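Local coordinates for protein putative O-GlcNAcase nagJ (Clostridium perfringens, PDB 6PV5) that probably acts as a hexosaminidase of glycoside hydrolase family 84, this piece comprising the catalytic barrel with its flanking N-terminal and helical domains, at residues E412-L417 against K604-N609; L558-I563 against R598-I603; L569-I574 against P614-V619. All coordinates share one frame; numbering follows the deposited sequence.

Interaction 1. Residues E412-L417 against K604-N609; sequences EDKMAL and KATIAN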
# COMPACT_ATOMS: atom_id res chain seq x y z
N GLU A 412 -11.83 -1.52 -14.33
CA GLU A 412 -10.72 -2.46 -14.36
C GLU A 412 -9.79 -2.20 -15.55
O GLU A 412 -8.71 -2.74 -15.56
CB GLU A 412 -11.24 -3.90 -14.34
CG GLU A 412 -12.42 -4.08 -15.28
CD GLU A 412 -12.73 -5.50 -15.73
OE1 GLU A 412 -12.23 -6.45 -15.08
OE2 GLU A 412 -13.47 -5.67 -16.74
N ASP A 413 -10.21 -1.36 -16.51
CA ASP A 413 -9.40 -1.09 -17.69
C ASP A 413 -8.42 0.05 -17.44
O ASP A 413 -7.56 0.32 -18.28
CB ASP A 413 -10.25 -0.68 -18.90
CG ASP A 413 -11.19 -1.80 -19.33
OD1 ASP A 413 -10.73 -2.96 -19.37
OD2 ASP A 413 -12.37 -1.50 -19.59
N LYS A 414 -8.55 0.72 -16.29
CA LYS A 414 -7.55 1.73 -15.93
C LYS A 414 -6.71 1.24 -14.75
O LYS A 414 -7.28 0.87 -13.72
CB LYS A 414 -8.25 3.05 -15.55
CG LYS A 414 -7.26 4.17 -15.32
CD LYS A 414 -7.83 5.57 -15.34
CE LYS A 414 -6.70 6.59 -15.32
NZ LYS A 414 -7.22 7.99 -15.28
N MET A 415 -5.37 1.29 -14.88
CA MET A 415 -4.47 0.96 -13.78
C MET A 415 -4.29 2.19 -12.88
O MET A 415 -4.07 3.29 -13.36
CB MET A 415 -3.08 0.53 -14.27
CG MET A 415 -3.06 -0.68 -15.20
SD MET A 415 -3.73 -2.16 -14.39
CE MET A 415 -2.90 -3.49 -15.26
N ALA A 416 -4.32 1.97 -11.55
CA ALA A 416 -3.99 3.02 -10.60
C ALA A 416 -2.52 2.87 -10.25
O ALA A 416 -2.13 1.87 -9.64
CB ALA A 416 -4.88 2.91 -9.38
N LEU A 417 -1.71 3.85 -10.66
CA LEU A 417 -0.27 3.77 -10.50
C LEU A 417 0.23 4.98 -9.71
O LEU A 417 1.42 5.28 -9.75
CB LEU A 417 0.40 3.73 -11.89
CG LEU A 417 0.04 2.52 -12.76
CD1 LEU A 417 0.66 2.67 -14.16
CD2 LEU A 417 0.53 1.23 -12.11
N LYS A 604 -9.05 -1.34 -25.54
CA LYS A 604 -9.88 -1.45 -24.35
C LYS A 604 -9.29 -0.63 -23.18
O LYS A 604 -10.00 0.04 -22.43
CB LYS A 604 -9.96 -2.94 -24.02
CG LYS A 604 -11.10 -3.39 -23.13
CD LYS A 604 -11.03 -4.88 -22.85
CE LYS A 604 -12.06 -5.36 -21.85
NZ LYS A 604 -13.42 -4.89 -22.20
N ALA A 605 -7.97 -0.71 -23.04
CA ALA A 605 -7.22 -0.10 -21.95
C ALA A 605 -7.52 1.39 -21.86
O ALA A 605 -7.72 2.04 -22.88
CB ALA A 605 -5.76 -0.39 -22.19
N THR A 606 -7.62 1.91 -20.62
CA THR A 606 -7.93 3.31 -20.34
C THR A 606 -6.69 3.98 -19.75
O THR A 606 -6.15 3.53 -18.75
CB THR A 606 -9.15 3.42 -19.42
OG1 THR A 606 -10.23 2.73 -20.07
CG2 THR A 606 -9.60 4.83 -19.14
N ILE A 607 -6.23 5.06 -20.39
CA ILE A 607 -5.07 5.79 -19.90
C ILE A 607 -5.13 7.20 -20.48
O ILE A 607 -5.56 7.36 -21.62
CB ILE A 607 -3.74 5.08 -20.22
CG1 ILE A 607 -2.59 5.86 -19.56
CG2 ILE A 607 -3.52 4.97 -21.73
CD1 ILE A 607 -1.45 5.02 -19.10
N ALA A 608 -4.74 8.22 -19.69
CA ALA A 608 -4.69 9.57 -20.22
C ALA A 608 -6.08 10.03 -20.65
O ALA A 608 -6.20 10.92 -21.50
CB ALA A 608 -3.71 9.63 -21.40
N ASN A 609 -7.13 9.49 -20.00
CA ASN A 609 -8.51 9.58 -20.44
C ASN A 609 -9.21 10.83 -19.90
O ASN A 609 -10.26 11.19 -20.40
CB ASN A 609 -9.33 8.35 -20.01
CG ASN A 609 -9.24 8.12 -18.52
OD1 ASN A 609 -8.15 7.97 -17.98
ND2 ASN A 609 -10.37 8.15 -17.83
O HOH W 1 -4.07 2.78 -16.91

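Interaction 2. Residues L558-I563 against R598-I603; sequences LSKFEI and RNLDGI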
# COMPACT_ATOMS: atom_id res chain seq x y z
N LEU A 558 0.49 0.60 -22.50
CA LEU A 558 1.67 1.21 -23.09
C LEU A 558 1.47 1.44 -24.59
O LEU A 558 1.90 2.45 -25.12
CB LEU A 558 2.87 0.29 -22.86
CG LEU A 558 3.44 0.26 -21.44
CD1 LEU A 558 4.39 -0.92 -21.31
CD2 LEU A 558 4.19 1.54 -21.10
N SER A 559 0.84 0.48 -25.28
CA SER A 559 0.59 0.58 -26.71
C SER A 559 -0.36 1.72 -26.99
O SER A 559 -0.15 2.48 -27.94
CB SER A 559 0.04 -0.74 -27.27
OG SER A 559 0.94 -1.79 -26.95
N LYS A 560 -1.43 1.81 -26.19
CA LYS A 560 -2.40 2.89 -26.32
C LYS A 560 -1.71 4.23 -26.05
O LYS A 560 -2.01 5.22 -26.73
CB LYS A 560 -3.61 2.69 -25.40
CG LYS A 560 -4.72 3.69 -25.64
CD LYS A 560 -6.07 3.21 -25.24
CE LYS A 560 -7.15 4.22 -25.57
NZ LYS A 560 -8.48 3.65 -25.20
N PHE A 561 -0.77 4.24 -25.10
CA PHE A 561 -0.09 5.46 -24.69
C PHE A 561 0.72 6.03 -25.85
O PHE A 561 0.76 7.23 -26.04
CB PHE A 561 0.88 5.16 -23.54
CG PHE A 561 1.45 6.33 -22.77
CD1 PHE A 561 0.65 7.11 -21.95
CD2 PHE A 561 2.82 6.58 -22.79
CE1 PHE A 561 1.19 8.15 -21.19
CE2 PHE A 561 3.36 7.61 -22.02
CZ PHE A 561 2.56 8.39 -21.21
N GLU A 562 1.36 5.15 -26.61
CA GLU A 562 2.14 5.54 -27.78
C GLU A 562 1.25 6.22 -28.82
O GLU A 562 1.66 7.22 -29.39
CB GLU A 562 2.83 4.32 -28.41
CG GLU A 562 3.84 4.72 -29.47
CD GLU A 562 4.63 3.58 -30.10
OE1 GLU A 562 5.17 2.74 -29.36
OE2 GLU A 562 4.71 3.56 -31.33
N ILE A 563 0.05 5.67 -29.05
CA ILE A 563 -0.92 6.23 -29.99
C ILE A 563 -1.43 7.60 -29.51
O ILE A 563 -1.61 8.50 -30.34
CB ILE A 563 -2.10 5.26 -30.23
CG1 ILE A 563 -1.65 3.87 -30.72
CG2 ILE A 563 -3.14 5.87 -31.16
CD1 ILE A 563 -2.81 2.92 -30.95
N ARG A 598 -9.52 6.80 -34.12
CA ARG A 598 -10.10 5.48 -34.33
C ARG A 598 -9.19 4.40 -33.75
O ARG A 598 -9.68 3.50 -33.09
CB ARG A 598 -10.40 5.20 -35.81
CG ARG A 598 -11.60 5.98 -36.32
CD ARG A 598 -12.19 5.62 -37.68
NE ARG A 598 -13.09 6.72 -38.02
CZ ARG A 598 -14.25 6.98 -37.42
NH1 ARG A 598 -14.70 6.21 -36.44
NH2 ARG A 598 -14.97 8.02 -37.80
N ASN A 599 -7.88 4.48 -34.00
CA ASN A 599 -6.95 3.52 -33.43
C ASN A 599 -7.05 3.47 -31.89
O ASN A 599 -6.96 2.40 -31.31
CB ASN A 599 -5.51 3.79 -33.87
CG ASN A 599 -5.34 3.76 -35.37
OD1 ASN A 599 -6.25 3.37 -36.10
ND2 ASN A 599 -4.17 4.16 -35.86
N LEU A 600 -7.22 4.63 -31.24
CA LEU A 600 -7.30 4.75 -29.78
C LEU A 600 -8.57 4.09 -29.26
O LEU A 600 -8.53 3.33 -28.30
CB LEU A 600 -7.33 6.24 -29.37
CG LEU A 600 -5.97 6.93 -29.45
CD1 LEU A 600 -6.10 8.44 -29.32
CD2 LEU A 600 -5.03 6.34 -28.41
N ASP A 601 -9.70 4.42 -29.90
CA ASP A 601 -11.01 3.91 -29.53
C ASP A 601 -11.07 2.40 -29.71
O ASP A 601 -11.96 1.75 -29.17
CB ASP A 601 -12.12 4.69 -30.22
CG ASP A 601 -12.19 6.13 -29.73
OD1 ASP A 601 -11.58 6.42 -28.67
OD2 ASP A 601 -12.85 6.96 -30.39
N GLY A 602 -10.12 1.83 -30.46
CA GLY A 602 -10.14 0.40 -30.66
C GLY A 602 -9.48 -0.38 -29.52
O GLY A 602 -9.49 -1.61 -29.53
N ILE A 603 -8.85 0.34 -28.57
CA ILE A 603 -8.10 -0.36 -27.54
C ILE A 603 -8.82 -0.20 -26.20
O ILE A 603 -9.17 0.92 -25.80
CB ILE A 603 -6.62 0.08 -27.50
CG1 ILE A 603 -5.92 -0.13 -28.85
CG2 ILE A 603 -5.88 -0.62 -26.37
CD1 ILE A 603 -4.45 0.25 -28.85
O HOH W 2 -10.50 4.89 -25.73

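Interaction 3. Residues L569-I574 against P614-V619; sequences LKSIEI and PFIRKV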
# COMPACT_ATOMS: atom_id res chain seq x y z
N LEU A 569 0.54 14.85 -31.04
CA LEU A 569 1.39 15.51 -32.03
C LEU A 569 0.57 15.96 -33.24
O LEU A 569 0.77 17.08 -33.72
CB LEU A 569 2.54 14.58 -32.44
CG LEU A 569 3.57 14.33 -31.34
CD1 LEU A 569 4.61 13.29 -31.77
CD2 LEU A 569 4.21 15.65 -30.90
N LYS A 570 -0.37 15.12 -33.70
CA LYS A 570 -1.22 15.46 -34.84
C LYS A 570 -2.17 16.60 -34.49
O LYS A 570 -2.40 17.48 -35.32
CB LYS A 570 -2.00 14.25 -35.36
CG LYS A 570 -2.81 14.48 -36.63
CD LYS A 570 -1.98 14.90 -37.83
CE LYS A 570 -0.85 13.94 -38.14
NZ LYS A 570 0.02 14.48 -39.21
N SER A 571 -2.71 16.60 -33.26
CA SER A 571 -3.62 17.65 -32.84
C SER A 571 -2.91 19.01 -32.85
O SER A 571 -3.53 20.01 -33.22
CB SER A 571 -4.24 17.36 -31.49
OG SER A 571 -4.96 16.14 -31.55
N ILE A 572 -1.64 19.05 -32.44
CA ILE A 572 -0.89 20.29 -32.48
C ILE A 572 -0.79 20.76 -33.93
O ILE A 572 -1.06 21.92 -34.23
CB ILE A 572 0.49 20.15 -31.80
CG1 ILE A 572 0.37 20.11 -30.27
CG2 ILE A 572 1.44 21.26 -32.24
CD1 ILE A 572 1.64 19.70 -29.59
N GLU A 573 -0.46 19.82 -34.83
CA GLU A 573 -0.32 20.17 -36.24
C GLU A 573 -1.61 20.78 -36.77
O GLU A 573 -1.54 21.78 -37.48
CB GLU A 573 0.05 18.95 -37.07
CG GLU A 573 1.51 18.57 -36.96
CD GLU A 573 1.82 17.29 -37.73
OE1 GLU A 573 0.89 16.71 -38.35
OE2 GLU A 573 2.99 16.88 -37.71
N ILE A 574 -2.76 20.20 -36.39
CA ILE A 574 -4.07 20.66 -36.83
C ILE A 574 -4.27 22.10 -36.35
O ILE A 574 -4.71 22.94 -37.14
CB ILE A 574 -5.22 19.74 -36.35
CG1 ILE A 574 -5.19 18.37 -37.03
CG2 ILE A 574 -6.59 20.41 -36.52
CD1 ILE A 574 -6.08 17.32 -36.36
N PRO A 614 -9.71 14.12 -23.98
CA PRO A 614 -10.58 15.23 -24.37
C PRO A 614 -9.93 16.31 -25.22
O PRO A 614 -10.60 16.98 -26.03
CB PRO A 614 -11.11 15.83 -23.06
CG PRO A 614 -10.18 15.23 -21.97
CD PRO A 614 -9.69 13.91 -22.52
N PHE A 615 -8.62 16.53 -25.00
CA PHE A 615 -7.89 17.50 -25.79
C PHE A 615 -7.92 17.09 -27.27
O PHE A 615 -8.34 17.86 -28.12
CB PHE A 615 -6.44 17.65 -25.32
CG PHE A 615 -5.61 18.52 -26.24
CD1 PHE A 615 -5.86 19.89 -26.34
CD2 PHE A 615 -4.62 17.98 -27.05
CE1 PHE A 615 -5.11 20.70 -27.18
CE2 PHE A 615 -3.87 18.79 -27.90
CZ PHE A 615 -4.13 20.14 -27.97
N ILE A 616 -7.49 15.87 -27.57
CA ILE A 616 -7.49 15.41 -28.95
C ILE A 616 -8.90 15.44 -29.53
O ILE A 616 -9.07 15.84 -30.67
CB ILE A 616 -6.85 14.02 -29.03
CG1 ILE A 616 -5.38 14.12 -28.61
CG2 ILE A 616 -7.00 13.45 -30.44
CD1 ILE A 616 -4.86 12.83 -27.99
N ARG A 617 -9.92 15.07 -28.74
CA ARG A 617 -11.28 15.07 -29.27
C ARG A 617 -11.78 16.49 -29.49
O ARG A 617 -12.59 16.70 -30.38
CB ARG A 617 -12.26 14.29 -28.39
CG ARG A 617 -12.04 12.78 -28.43
CD ARG A 617 -12.95 12.00 -27.50
NE ARG A 617 -12.23 10.80 -27.09
CZ ARG A 617 -12.16 9.69 -27.80
NH1 ARG A 617 -12.81 9.59 -28.95
NH2 ARG A 617 -11.46 8.65 -27.35
N LYS A 618 -11.36 17.46 -28.66
CA LYS A 618 -11.81 18.83 -28.84
C LYS A 618 -11.23 19.42 -30.12
O LYS A 618 -11.90 20.16 -30.81
CB LYS A 618 -11.39 19.73 -27.67
CG LYS A 618 -12.08 21.09 -27.61
CD LYS A 618 -11.90 21.81 -26.29
CE LYS A 618 -12.11 23.30 -26.44
NZ LYS A 618 -12.08 24.02 -25.14
N VAL A 619 -9.98 19.08 -30.43
CA VAL A 619 -9.32 19.57 -31.63
C VAL A 619 -10.10 19.13 -32.88
O VAL A 619 -10.26 19.90 -33.81
CB VAL A 619 -7.84 19.13 -31.67
CG1 VAL A 619 -7.22 19.30 -33.05
CG2 VAL A 619 -7.03 19.83 -30.59

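Interaction 1. Residues E412-L417 against K604-N609
This is a polar loop-to-loop contact between two parts of the chain, the loop between barrel strands 399-403 and 431-436 and the loop between helices 583-601 and 612-619. D413 and T606 carry its backbone link: T606 N donates to D413 O at 2.8 Å, nearly straight at the hydrogen (168°). The same oxygen also accepts a bond from H557 on helix 548-579. A water extends this link, accepting from M415 N and donating to T606 O.

K414 supplies the long-range side-chain bond. Its CG lies anti to the backbone N (chi1 -174°) and the chain runs straight beyond it past T606, CG lying 3.7 Å from T606 O. NZ then meets N609 OD1 at 2.9 Å, in the carbonyl plane and on a lone pair. D499, through a salt bridge, and R492 O also hold this nitrogen, so three oxygens fix the buried ammonium group. At the more exposed end the D413 side chain crosses that of K604 at about a right angle; D413 OD1 is 3.7 Å from K604 CE but 4.4 Å from K604 NZ, beyond a salt bridge. The contact is part of the seam between the (beta/alpha)8 barrel typical of GH84 catalytic domains and the C-terminal helical domain in this chain.

Interaction 2. Residues L558-I563 against R598-I603
K560 and I563, one helical turn apart on helix 548-579, bury the most surface here and face L600 near the end of helix 583-601 and I603 just after it. K560 serves the contact twice. With CG anti to the backbone N (chi1 -172°) and every later bond extended, its hydrocarbon part crosses L600 at about a right angle, CG lying 3.8 Å from L600 CD2, while it slides past I603 in the opposite direction, CD 3.9 Å from I603 CB. The ammonium end thus arrives among backbone carbonyls: NZ donates to I603 O at 2.9 Å, tilted 24° from the carbonyl plane, and weakly to L600 O at 3.1 Å. A605 O is a further acceptor. L600 O also accepts I603 N. Several carbonyl oxygens gathered round the amine would probably favour its protonated form.

The two segments run in nearly opposite directions, as expected of a helical hairpin: helices 548-579 and 583-601 follow one another in the C-terminal helical domain. I563 fills the apolar side of their interface with both branches. Its chi1 of -56° sets CG1 anti to the carbonyl carbon and leaves CG2 beside L600, and the extended second torsion carries CD1 on toward I603. The isoleucine ends meet tip to tip, CD1 of I563 lying 3.8 Å from CD1 of I603. Packing is tighter on the other branch, where I563 CG2 lies 3.4 Å from L600 CD2. N599 borders this patch, its CB 4.1 Å from I563 CD1. L600 also touches Y564 and A567, further along helix 548-579, whereas F561 points away from this interface and packs edge-to-face with F486 and H489.

Interaction 3. Residues L569-I574 against P614-V619
S571 OG, a buried polar atom, makes a hydrogen bond to A567 O, one turn back on its own helix, and lies against I616 of the other segment. Both branches of that isoleucine reach it, CG1 and CG2 of I616 each standing 3.6 Å from S571 OG. A chi1 of -59° turns the hydroxyl back along the helix, where it reaches A567 O. Its hydrogen bond is thus made within its own helix, and it meets I616 by van der Waals contact.

S571 CB meets two further groups, 3.8 Å from V619 CG2 and 3.9 Å from F615 CE2. The small side chain is consistent with the close backbones, S571 CA and I616 CA being 5.9 Å apart. These contacts join two helices of the C-terminal helical domain: the long helix 548-579 and the short helix 612-619 near the end of the chain. Their local axes approach to 9.6 Å and their directions differ by 34°, both running in broadly the same N-to-C direction.

The two methyls of V619 do different work. CG1, anti to the backbone N (chi1 165°), lies 3.7 Å from I574 CG2 and also approaches S571 O. CG2 lies over one face of the F615 ring, offset toward the rim and 3.9 Å above its plane, so one methyl covers the ring of its own helix while the other packs on the facing helix. H620, the next residue, also touches S571 and I574. Away from this interface, K570 NZ forms salt bridges with E573 on its own helix and with D589 and E592 on helix 583-601.

How the interactions relate
Interactions 2 and 3 share helix 548-579, which meets the end of helix 583-601 and then, further along, helix 612-619; in interaction 1 the loop between those two partners, through 604-609, meets a barrel loop. The chemistry shifts along this path. Interaction 1 is partly buried and mostly polar, interaction 2 mixes lysine-to-carbonyl bonds with aliphatic packing, and interaction 3, the most buried and the furthest from the chain's centre, is apolar across the helices. K560 NZ joins interactions 1 and 2 through A605 O, where I607 also packs on F561, and the D601-R617 salt bridge joins interactions 2 and 3.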